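Local coordinates for uncharacterized protein MJ0764 (Methanocaldococcus jannaschii, PDB 2B8M) that is of unknown function but adopts the double-stranded beta-helix fold of RmlC-like cupins, a family whose barrel interior commonly houses a small-molecule or metal site, at residues A[25-30]-A[97-102]; A[31-36]-A[91-96]; A[41-46]-A[82-87]. All coordinates share one frame; numbering follows the deposited sequence.

Contact 1 (A[25-30]-A[97-102]); sequences EHVQIN and FVVKAP. With SO4 (sulfate ion), chain D; SO4 (sulfate ion), chain B.
Q28 and K100 face each other as a hydrogen-bonded antiparallel pair, and their side chains cross on the face of the sheet that also carries N30 and V98. The extended Q28 chain offers OE1 to K100 NZ at 2.8 Å, a contact of weak hydrogen-bond geometry. The lysine bends at its third torsion (chi3 61°), which turns CE back so that it also lies close to OE1. The stronger hydrogen bond of K100 NZ goes to N46 OD1, outside the strands. From the other arm of the same amide, Q28 NE2 donates to O1 of a sulfate at 3.0 Å in a nearly straight bond (164°), while K100 NZ lies 2.6 Å from O4 of the same ion. This probably adventitious anion would partly offset the lysine charge.

On the other face, I29 CG2 lies 4.5 Å from V99 CG2, a loose contact. The second subunit covers this face, with its own V99 against V99 and its H50 against I29. Just before the strand, V27 CG2 lies 4.2 Å from V99 CG1 and also touches A101 CB. In the same loop, H26 ND1 donates to another sulfate, 2.6 Å from its O2, which lies at the ring edge.

Four backbone bonds, reciprocal between Q28 and K100 and between N30 and V98, bind the strands. The pair belongs to the five-stranded sheet of the cupin double-stranded beta-helix.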
loop_
_atom_site.group_PDB
_atom_site.type_symbol
_atom_site.label_atom_id
_atom_site.label_comp_id
_atom_site.label_asym_id
_atom_site.label_seq_id
_atom_site.Cartn_x
_atom_site.Cartn_y
_atom_site.Cartn_z
ATOM N N GLU A 25 1.934 -3.242 -15.538
ATOM C CA GLU A 25 2.927 -2.425 -16.235
ATOM C C GLU A 25 3.461 -1.290 -15.344
ATOM O O GLU A 25 4.609 -0.858 -15.487
ATOM C CB GLU A 25 2.328 -1.837 -17.523
ATOM C CG GLU A 25 3.334 -1.083 -18.402
ATOM C CD GLU A 25 2.731 -0.540 -19.672
ATOM O OE1 GLU A 25 1.482 -0.571 -19.809
ATOM O OE2 GLU A 25 3.510 -0.082 -20.547
ATOM N N HIS A 26 2.645 -0.841 -14.399
ATOM C CA HIS A 26 2.923 0.376 -13.677
ATOM C C HIS A 26 3.342 0.176 -12.254
ATOM O O HIS A 26 3.877 1.086 -11.634
ATOM C CB HIS A 26 1.651 1.230 -13.670
ATOM C CG HIS A 26 1.078 1.455 -15.021
ATOM N ND1 HIS A 26 1.769 2.112 -16.012
ATOM C CD2 HIS A 26 -0.098 1.069 -15.569
ATOM C CE1 HIS A 26 1.030 2.145 -17.108
ATOM N NE2 HIS A 26 -0.096 1.499 -16.873
ATOM N N VAL A 27 3.032 -0.980 -11.672
ATOM C CA VAL A 27 3.223 -1.125 -10.224
ATOM C C VAL A 27 3.222 -2.598 -9.817
ATOM O O VAL A 27 2.612 -3.435 -10.462
ATOM C CB VAL A 27 2.133 -0.376 -9.380
ATOM C CG1 VAL A 27 0.828 -1.175 -9.322
ATOM C CG2 VAL A 27 2.565 -0.073 -7.947
ATOM N N GLN A 28 3.895 -2.881 -8.706
ATOM C CA GLN A 28 3.793 -4.152 -8.017
ATOM C C GLN A 28 3.388 -3.908 -6.565
ATOM O O GLN A 28 3.871 -2.982 -5.901
ATOM C CB GLN A 28 5.081 -4.956 -8.070
ATOM C CG GLN A 28 5.548 -5.314 -9.410
ATOM C CD GLN A 28 6.927 -5.952 -9.379
ATOM O OE1 GLN A 28 7.856 -5.450 -8.722
ATOM N NE2 GLN A 28 7.076 -7.058 -10.082
ATOM N N ILE A 29 2.451 -4.720 -6.086
ATOM C CA ILE A 29 2.030 -4.656 -4.699
ATOM C C ILE A 29 1.995 -6.068 -4.131
ATOM O O ILE A 29 1.264 -6.934 -4.604
ATOM C CB ILE A 29 0.652 -3.943 -4.518
ATOM C CG1 ILE A 29 0.626 -2.571 -5.211
ATOM C CG2 ILE A 29 0.324 -3.811 -3.018
ATOM C CD1 ILE A 29 -0.684 -1.862 -5.154
ATOM N N ASN A 30 2.790 -6.292 -3.094
ATOM C CA ASN A 30 2.846 -7.570 -2.393
ATOM C C ASN A 30 2.385 -7.405 -0.955
ATOM O O ASN A 30 2.466 -6.311 -0.389
ATOM C CB ASN A 30 4.272 -8.145 -2.475
ATOM C CG ASN A 30 4.768 -8.223 -3.872
ATOM O OD1 ASN A 30 3.987 -8.463 -4.806
ATOM N ND2 ASN A 30 6.064 -8.028 -4.061
ATOM N N PHE A 97 2.784 -4.244 3.484
ATOM C CA PHE A 97 2.698 -4.241 2.043
ATOM C C PHE A 97 3.957 -3.682 1.439
ATOM O O PHE A 97 4.586 -2.803 2.014
ATOM C CB PHE A 97 1.496 -3.441 1.550
ATOM C CG PHE A 97 0.193 -4.011 2.024
ATOM C CD1 PHE A 97 -0.341 -3.645 3.258
ATOM C CD2 PHE A 97 -0.479 -4.946 1.246
ATOM C CE1 PHE A 97 -1.512 -4.220 3.678
ATOM C CE2 PHE A 97 -1.663 -5.495 1.666
ATOM C CZ PHE A 97 -2.171 -5.147 2.873
ATOM N N VAL A 98 4.276 -4.192 0.259
ATOM C CA VAL A 98 5.403 -3.733 -0.518
ATOM C C VAL A 98 4.827 -3.115 -1.777
ATOM O O VAL A 98 4.075 -3.767 -2.473
ATOM C CB VAL A 98 6.323 -4.888 -0.925
ATOM C CG1 VAL A 98 7.452 -4.407 -1.764
ATOM C CG2 VAL A 98 6.874 -5.610 0.300
ATOM N N VAL A 99 5.162 -1.845 -2.027
ATOM C CA VAL A 99 4.705 -1.137 -3.201
ATOM C C VAL A 99 5.944 -0.807 -4.009
ATOM O O VAL A 99 6.908 -0.234 -3.507
ATOM C CB VAL A 99 3.961 0.160 -2.830
ATOM C CG1 VAL A 99 3.671 0.994 -4.087
ATOM C CG2 VAL A 99 2.723 -0.138 -2.018
ATOM N N LYS A 100 5.944 -1.195 -5.273
ATOM C CA LYS A 100 7.103 -0.956 -6.117
ATOM C C LYS A 100 6.646 -0.249 -7.371
ATOM O O LYS A 100 5.714 -0.684 -8.049
ATOM C CB LYS A 100 7.821 -2.269 -6.438
ATOM C CG LYS A 100 8.318 -3.033 -5.223
ATOM C CD LYS A 100 8.626 -4.465 -5.571
ATOM C CE LYS A 100 9.701 -4.561 -6.603
ATOM N NZ LYS A 100 10.000 -5.972 -6.966
ATOM N N ALA A 101 7.303 0.866 -7.675
ATOM C CA ALA A 101 6.988 1.631 -8.889
ATOM C C ALA A 101 8.227 2.356 -9.349
ATOM O O ALA A 101 8.942 2.971 -8.545
ATOM C CB ALA A 101 5.869 2.617 -8.651
ATOM N N PRO A 102 8.488 2.295 -10.650
ATOM C CA PRO A 102 7.698 1.609 -11.688
ATOM C C PRO A 102 7.958 0.094 -11.659
ATOM O O PRO A 102 8.742 -0.382 -10.843
ATOM C CB PRO A 102 8.282 2.189 -12.968
ATOM C CG PRO A 102 9.702 2.445 -12.618
ATOM C CD PRO A 102 9.686 2.925 -11.213
HETATM S S SO4 D . 4.991 3.667 -16.333
HETATM O O1 SO4 D . 5.353 5.090 -16.310
HETATM O O2 SO4 D . 3.947 3.381 -15.363
HETATM O O3 SO4 D . 4.474 3.262 -17.650
HETATM O O4 SO4 D . 6.194 2.885 -16.017
HETATM S S SO4 B . 10.068 -9.083 -8.586
HETATM O O1 SO4 B . 9.829 -8.142 -9.684
HETATM O O2 SO4 B . 8.786 -9.587 -8.085
HETATM O O3 SO4 B . 10.879 -10.209 -9.047
HETATM O O4 SO4 B . 10.778 -8.409 -7.507
#

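Contact 2 (A[31-36]-A[91-96]); sequences HIVLPR and SDILEF
I32 and F96 form a hydrogen-bonded antiparallel pair in the double-stranded beta-helix of the cupin fold, where strands 28-35 and 93-100 run side by side. Their side chains point the same way, and the isoleucine packs over one face of the phenyl ring. I32 CB stands 3.9 Å from the ring centroid, 23° off the normal and displaced toward the rim, in a CH-pi contact. F96 CG is placed between the backbone N and the carbonyl carbon (chi1 57°), from where the ring reaches beneath I32. L34 CD1 approaches the ring at its edge and lies 4.2 Å from L94 CD2, extending the apolar layer.

The reverse face mixes apolar and charged groups. V33 CG1 meets I93 CG2 at 3.7 Å as the two side chains cross, and V33 CG2 rests against the aliphatic part of E95. The E95 carboxylate continues to the H31 imidazole, where NE2 donates to OE2 at 2.6 Å. The acceptor lies near the ring plane, but the carboxylate is twisted 65° from it and is met on its anti side. H31 ND1 has a further partner in E19, so carboxylates grip both ring nitrogens, an arrangement that would favour a protonated imidazole.

At the far end, R36 NH2 makes a salt bridge to D92 OD1 at 2.8 Å. The oxygen lies in the guanidinium plane, whereas the nitrogen comes from above the carboxylate plane; the carbonyl carbon of S91 lies over one guanidinium face. I86 of strand 83-87 and M58 of strand 57-62 pack against F96 from the facing sheet, while strands 17-23 and 49-55 flank the pair within its own sheet.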
loop_
_atom_site.group_PDB
_atom_site.type_symbol
_atom_site.label_atom_id
_atom_site.label_comp_id
_atom_site.label_asym_id
_atom_site.label_seq_id
_atom_site.Cartn_x
_atom_site.Cartn_y
_atom_site.Cartn_z
ATOM N N HIS A 31 1.900 -8.506 -0.365
ATOM C CA HIS A 31 1.496 -8.547 1.014
ATOM C C HIS A 31 2.328 -9.607 1.718
ATOM O O HIS A 31 2.397 -10.745 1.274
ATOM C CB HIS A 31 0.033 -8.864 1.097
ATOM C CG HIS A 31 -0.450 -9.121 2.491
ATOM N ND1 HIS A 31 -0.910 -10.349 2.885
ATOM C CD2 HIS A 31 -0.517 -8.319 3.577
ATOM C CE1 HIS A 31 -1.275 -10.288 4.156
ATOM N NE2 HIS A 31 -1.064 -9.063 4.593
ATOM N N ILE A 32 2.982 -9.216 2.794
ATOM C CA ILE A 32 3.895 -10.113 3.498
ATOM C C ILE A 32 3.548 -10.182 5.002
ATOM O O ILE A 32 3.304 -9.166 5.638
ATOM C CB ILE A 32 5.378 -9.716 3.314
ATOM C CG1 ILE A 32 5.711 -9.703 1.805
ATOM C CG2 ILE A 32 6.285 -10.684 4.045
ATOM C CD1 ILE A 32 7.013 -9.200 1.468
ATOM N N VAL A 33 3.508 -11.411 5.512
ATOM C CA VAL A 33 3.449 -11.687 6.921
ATOM C C VAL A 33 4.631 -12.520 7.321
ATOM O O VAL A 33 4.885 -13.594 6.734
ATOM C CB VAL A 33 2.126 -12.397 7.311
ATOM C CG1 VAL A 33 2.040 -12.613 8.824
ATOM C CG2 VAL A 33 0.973 -11.581 6.812
ATOM N N LEU A 34 5.354 -12.027 8.332
ATOM C CA LEU A 34 6.483 -12.749 8.898
ATOM C C LEU A 34 6.238 -12.931 10.349
ATOM O O LEU A 34 6.231 -11.960 11.126
ATOM C CB LEU A 34 7.798 -11.962 8.706
ATOM C CG LEU A 34 8.226 -11.703 7.262
ATOM C CD1 LEU A 34 9.511 -10.914 7.292
ATOM C CD2 LEU A 34 8.411 -13.017 6.503
ATOM N N PRO A 35 6.011 -14.178 10.755
ATOM C CA PRO A 35 6.071 -14.499 12.164
ATOM C C PRO A 35 7.446 -14.214 12.785
ATOM O O PRO A 35 8.460 -14.095 12.078
ATOM C CB PRO A 35 5.796 -16.011 12.190
ATOM C CG PRO A 35 5.048 -16.269 10.935
ATOM C CD PRO A 35 5.647 -15.340 9.926
ATOM N N ARG A 36 7.477 -14.107 14.109
ATOM C CA ARG A 36 8.743 -13.908 14.800
ATOM C C ARG A 36 9.757 -14.953 14.374
ATOM O O ARG A 36 9.469 -16.145 14.387
ATOM C CB ARG A 36 8.605 -13.983 16.328
ATOM C CG ARG A 36 9.787 -13.372 17.033
ATOM C CD ARG A 36 9.728 -13.590 18.539
ATOM N NE ARG A 36 8.588 -12.904 19.132
ATOM C CZ ARG A 36 8.627 -11.711 19.706
ATOM N NH1 ARG A 36 9.734 -11.005 19.761
ATOM N NH2 ARG A 36 7.533 -11.209 20.224
ATOM N N SER A 91 8.765 -8.838 17.071
ATOM C CA SER A 91 7.311 -8.871 17.191
ATOM C C SER A 91 6.781 -10.261 16.878
ATOM O O SER A 91 7.454 -11.046 16.205
ATOM C CB SER A 91 6.638 -7.842 16.282
ATOM O OG SER A 91 6.830 -8.114 14.896
ATOM N N ASP A 92 5.607 -10.567 17.413
ATOM C CA ASP A 92 4.998 -11.875 17.207
ATOM C C ASP A 92 4.687 -12.050 15.734
ATOM O O ASP A 92 4.914 -13.123 15.159
ATOM C CB ASP A 92 3.718 -12.030 18.044
ATOM C CG ASP A 92 3.999 -12.283 19.520
ATOM O OD1 ASP A 92 5.141 -12.649 19.871
ATOM O OD2 ASP A 92 3.069 -12.089 20.335
ATOM N N ILE A 93 4.153 -10.992 15.139
ATOM C CA ILE A 93 3.721 -11.002 13.762
ATOM C C ILE A 93 4.026 -9.645 13.124
ATOM O O ILE A 93 3.552 -8.597 13.596
ATOM C CB ILE A 93 2.192 -11.250 13.626
ATOM C CG1 ILE A 93 1.772 -12.634 14.132
ATOM C CG2 ILE A 93 1.738 -11.058 12.192
ATOM C CD1 ILE A 93 2.195 -13.794 13.214
ATOM N N LEU A 94 4.757 -9.665 12.009
ATOM C CA LEU A 94 5.031 -8.460 11.251
ATOM C C LEU A 94 4.273 -8.611 9.974
ATOM O O LEU A 94 4.427 -9.635 9.305
ATOM C CB LEU A 94 6.495 -8.368 10.868
ATOM C CG LEU A 94 7.036 -7.392 9.803
ATOM C CD1 LEU A 94 6.742 -5.931 10.148
ATOM C CD2 LEU A 94 8.484 -7.552 9.673
ATOM N N GLU A 95 3.481 -7.602 9.658
ATOM C CA GLU A 95 2.665 -7.569 8.467
ATOM C C GLU A 95 2.897 -6.252 7.732
ATOM O O GLU A 95 2.771 -5.180 8.321
ATOM C CB GLU A 95 1.181 -7.746 8.823
ATOM C CG GLU A 95 0.336 -7.920 7.605
ATOM C CD GLU A 95 -1.123 -8.158 7.904
ATOM O OE1 GLU A 95 -1.476 -8.198 9.098
ATOM O OE2 GLU A 95 -1.924 -8.290 6.945
ATOM N N PHE A 96 3.214 -6.340 6.443
ATOM C CA PHE A 96 3.445 -5.136 5.619
ATOM C C PHE A 96 3.015 -5.348 4.178
ATOM O O PHE A 96 2.894 -6.493 3.721
ATOM C CB PHE A 96 4.881 -4.614 5.715
ATOM C CG PHE A 96 5.911 -5.591 5.338
ATOM C CD1 PHE A 96 6.256 -6.607 6.198
ATOM C CD2 PHE A 96 6.556 -5.510 4.119
ATOM C CE1 PHE A 96 7.249 -7.540 5.841
ATOM C CE2 PHE A 96 7.518 -6.419 3.744
ATOM C CZ PHE A 96 7.859 -7.455 4.600
#

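Contact 3 (A[41-46]-A[82-87]); sequences PKHYSN and VKMLIQ. With EDO (1,2-ethanediol), chain H; SO4 (sulfate ion), chain B; SO4 (sulfate ion), chain C.
H43 and M84 pair at the edge of the four-stranded sheet of the cupin beta-sandwich, where the short strand 43-44 runs antiparallel to strand 83-87. Backbone bonds set the register: M84 N donates to H43 O at 2.8 Å, and the reverse bond from H43 N to M84 O is longer, at 3.2 Å. Past the strand end, S45 completes a two-way grip on V82. Its N donates to V82 O, while S45 OG accepts V82 N at 3.0 Å; the stronger partner of that hydroxyl is P79 O.

Two rings receive aliphatic groups over a face. K83 CB lies 3.8 Å from the centroid of the Y44 ring, 16° off its normal, and the lysine chain crosses the ring obliquely until CD and CE come beside OH. M84, a selenomethionine, runs alongside H43 and sets CG over one imidazole face, 22° off the normal; its SE lies obliquely to the ring.

Polar and charged contacts hold the remaining groups. H43 ND1 donates to P41 O close to the ring plane, fixing the ring's rotation from within its own segment. K42 NZ lies an unusually short 2.5 Å from O3 of a probably adventitious sulfate, and a water bound to that ion also makes weak bonds to K42 NZ and K83 NZ, like charges 5.5 Å apart. A second water bridges P41 O and I86 N. At the imidazole edge, H43 NE2 and O2 of a bound ethanediol share a hydrogen bond of 2.9 Å, and C2 of the diol lies 3.4 Å from M84 SE.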
loop_
_atom_site.group_PDB
_atom_site.type_symbol
_atom_site.label_atom_id
_atom_site.label_comp_id
_atom_site.label_asym_id
_atom_site.label_seq_id
_atom_site.Cartn_x
_atom_site.Cartn_y
_atom_site.Cartn_z
ATOM N N PRO A 41 14.496 -12.874 1.775
ATOM C CA PRO A 41 15.833 -13.000 1.184
ATOM C C PRO A 41 16.563 -11.672 1.138
ATOM O O PRO A 41 15.932 -10.631 0.906
ATOM C CB PRO A 41 15.532 -13.511 -0.239
ATOM C CG PRO A 41 14.239 -14.233 -0.073
ATOM C CD PRO A 41 13.471 -13.292 0.819
ATOM N N LYS A 42 17.870 -11.709 1.351
ATOM C CA LYS A 42 18.696 -10.529 1.127
ATOM C C LYS A 42 18.844 -10.295 -0.367
ATOM O O LYS A 42 19.093 -11.225 -1.131
ATOM C CB LYS A 42 20.079 -10.666 1.759
ATOM C CG LYS A 42 20.915 -9.400 1.637
ATOM C CD LYS A 42 22.247 -9.518 2.319
ATOM C CE LYS A 42 22.095 -9.395 3.800
ATOM N NZ LYS A 42 23.413 -9.078 4.432
ATOM N N HIS A 43 18.686 -9.051 -0.782
ATOM C CA HIS A 43 18.691 -8.727 -2.206
ATOM C C HIS A 43 18.802 -7.230 -2.389
ATOM O O HIS A 43 18.626 -6.475 -1.455
ATOM C CB HIS A 43 17.403 -9.230 -2.896
ATOM C CG HIS A 43 16.166 -8.502 -2.486
ATOM N ND1 HIS A 43 15.572 -8.690 -1.256
ATOM C CD2 HIS A 43 15.420 -7.566 -3.125
ATOM C CE1 HIS A 43 14.501 -7.919 -1.166
ATOM N NE2 HIS A 43 14.385 -7.229 -2.285
ATOM N N TYR A 44 19.081 -6.819 -3.613
ATOM C CA TYR A 44 19.080 -5.392 -3.990
ATOM C C TYR A 44 17.724 -5.078 -4.566
ATOM O O TYR A 44 17.205 -5.829 -5.424
ATOM C CB TYR A 44 20.123 -5.123 -5.055
ATOM C CG TYR A 44 21.525 -5.135 -4.521
ATOM C CD1 TYR A 44 22.141 -6.340 -4.160
ATOM C CD2 TYR A 44 22.212 -3.949 -4.309
ATOM C CE1 TYR A 44 23.427 -6.353 -3.629
ATOM C CE2 TYR A 44 23.493 -3.943 -3.792
ATOM C CZ TYR A 44 24.110 -5.147 -3.468
ATOM O OH TYR A 44 25.384 -5.125 -2.949
ATOM N N SER A 45 17.145 -3.963 -4.135
ATOM C CA SER A 45 15.831 -3.580 -4.625
ATOM C C SER A 45 15.878 -3.443 -6.118
ATOM O O SER A 45 16.830 -2.869 -6.641
ATOM C CB SER A 45 15.395 -2.244 -4.040
ATOM O OG SER A 45 16.454 -1.314 -4.158
ATOM N N ASN A 46 14.869 -3.963 -6.821
ATOM C CA ASN A 46 14.835 -3.850 -8.284
ATOM C C ASN A 46 13.847 -2.797 -8.775
ATOM O O ASN A 46 13.599 -2.692 -9.969
ATOM C CB ASN A 46 14.558 -5.194 -8.981
ATOM C CG ASN A 46 13.196 -5.798 -8.632
ATOM O OD1 ASN A 46 12.376 -5.223 -7.887
ATOM N ND2 ASN A 46 12.948 -6.978 -9.189
ATOM N N VAL A 82 19.410 -0.881 -3.900
ATOM C CA VAL A 82 19.917 -0.830 -2.539
ATOM C C VAL A 82 19.819 -2.246 -1.922
ATOM O O VAL A 82 18.745 -2.894 -1.980
ATOM C CB VAL A 82 19.092 0.181 -1.684
ATOM C CG1 VAL A 82 19.421 0.081 -0.198
ATOM C CG2 VAL A 82 19.318 1.606 -2.144
ATOM N N LYS A 83 20.901 -2.698 -1.298
ATOM C CA LYS A 83 20.928 -3.988 -0.627
ATOM C C LYS A 83 20.127 -3.921 0.644
ATOM O O LYS A 83 20.386 -3.043 1.504
ATOM C CB LYS A 83 22.343 -4.399 -0.288
ATOM C CG LYS A 83 22.443 -5.793 0.261
ATOM C CD LYS A 83 23.845 -6.357 0.142
ATOM C CE LYS A 83 24.904 -5.467 0.752
ATOM N NZ LYS A 83 26.240 -6.073 0.739
HETATM N N MSE A 84 19.143 -4.802 0.741
HETATM C CA MSE A 84 18.256 -4.812 1.887
HETATM C C MSE A 84 17.975 -6.186 2.458
HETATM O O MSE A 84 18.024 -7.227 1.770
HETATM C CB MSE A 84 16.905 -4.198 1.542
HETATM C CG MSE A 84 16.217 -4.889 0.383
HETATM SE SE MSE A 84 14.630 -3.917 -0.245
HETATM C CE MSE A 84 13.635 -4.046 1.314
ATOM N N LEU A 85 17.713 -6.166 3.750
ATOM C CA LEU A 85 17.217 -7.337 4.456
ATOM C C LEU A 85 16.100 -6.937 5.417
ATOM O O LEU A 85 16.271 -5.983 6.207
ATOM C CB LEU A 85 18.321 -7.935 5.270
ATOM C CG LEU A 85 17.951 -9.120 6.146
ATOM C CD1 LEU A 85 17.468 -10.236 5.269
ATOM C CD2 LEU A 85 19.088 -9.500 7.030
ATOM N N ILE A 86 14.985 -7.668 5.323
ATOM C CA ILE A 86 13.853 -7.516 6.203
ATOM C C ILE A 86 13.740 -8.709 7.090
ATOM O O ILE A 86 13.566 -9.835 6.614
ATOM C CB ILE A 86 12.538 -7.370 5.403
ATOM C CG1 ILE A 86 12.533 -6.053 4.612
ATOM C CG2 ILE A 86 11.316 -7.406 6.292
ATOM C CD1 ILE A 86 11.381 -5.981 3.610
ATOM N N GLN A 87 13.753 -8.451 8.383
ATOM C CA GLN A 87 13.611 -9.471 9.412
ATOM C C GLN A 87 12.519 -9.098 10.403
ATOM O O GLN A 87 12.266 -7.917 10.645
ATOM C CB GLN A 87 14.905 -9.632 10.202
ATOM C CG GLN A 87 16.149 -9.956 9.416
ATOM C CD GLN A 87 17.332 -9.921 10.328
ATOM O OE1 GLN A 87 17.875 -10.970 10.734
ATOM N NE2 GLN A 87 17.735 -8.720 10.697
HETATM C C1 EDO H . 10.378 -5.739 -0.899
HETATM O O1 EDO H . 10.393 -6.910 -0.094
HETATM C C2 EDO H . 11.761 -5.400 -1.416
HETATM O O2 EDO H . 11.922 -5.793 -2.776
HETATM S S SO4 B . 10.068 -9.083 -8.586
HETATM O O1 SO4 B . 9.829 -8.142 -9.684
HETATM O O2 SO4 B . 8.786 -9.587 -8.085
HETATM O O3 SO4 B . 10.879 -10.209 -9.047
HETATM O O4 SO4 B . 10.778 -8.409 -7.507
HETATM S S SO4 C . 25.604 -11.782 4.696
HETATM O O1 SO4 C . 26.367 -10.545 4.523
HETATM O O2 SO4 C . 25.749 -12.237 6.102
HETATM O O3 SO4 C . 24.195 -11.453 4.434
HETATM O O4 SO4 C . 26.127 -12.848 3.811
HETATM O O HOH W 1 14.765 -8.646 2.511
HETATM O O HOH W 2 26.000 -9.045 2.189
#

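How the contacts relate
Contacts 1 and 2 are successive halves of one pairing, strands 28-35 and 93-100, whereas contact 3 joins the edge of the facing sheet and is the most solvent-exposed. The chain closes them as nested loops, contact 3 inside contact 2 inside contact 1. Contact 1 packs one face against the second subunit; contact 2 touches no other chain and sends its apolar face into the interior, where F96 and L34 meet I86 of segment 82-87. Charge pairing between its own segments marks contact 2, while contacts 1 and 3 share a sulfate and are joined directly by K100 NZ and N46 OD1. Aliphatic-over-ring packing recurs in contacts 2 and 3.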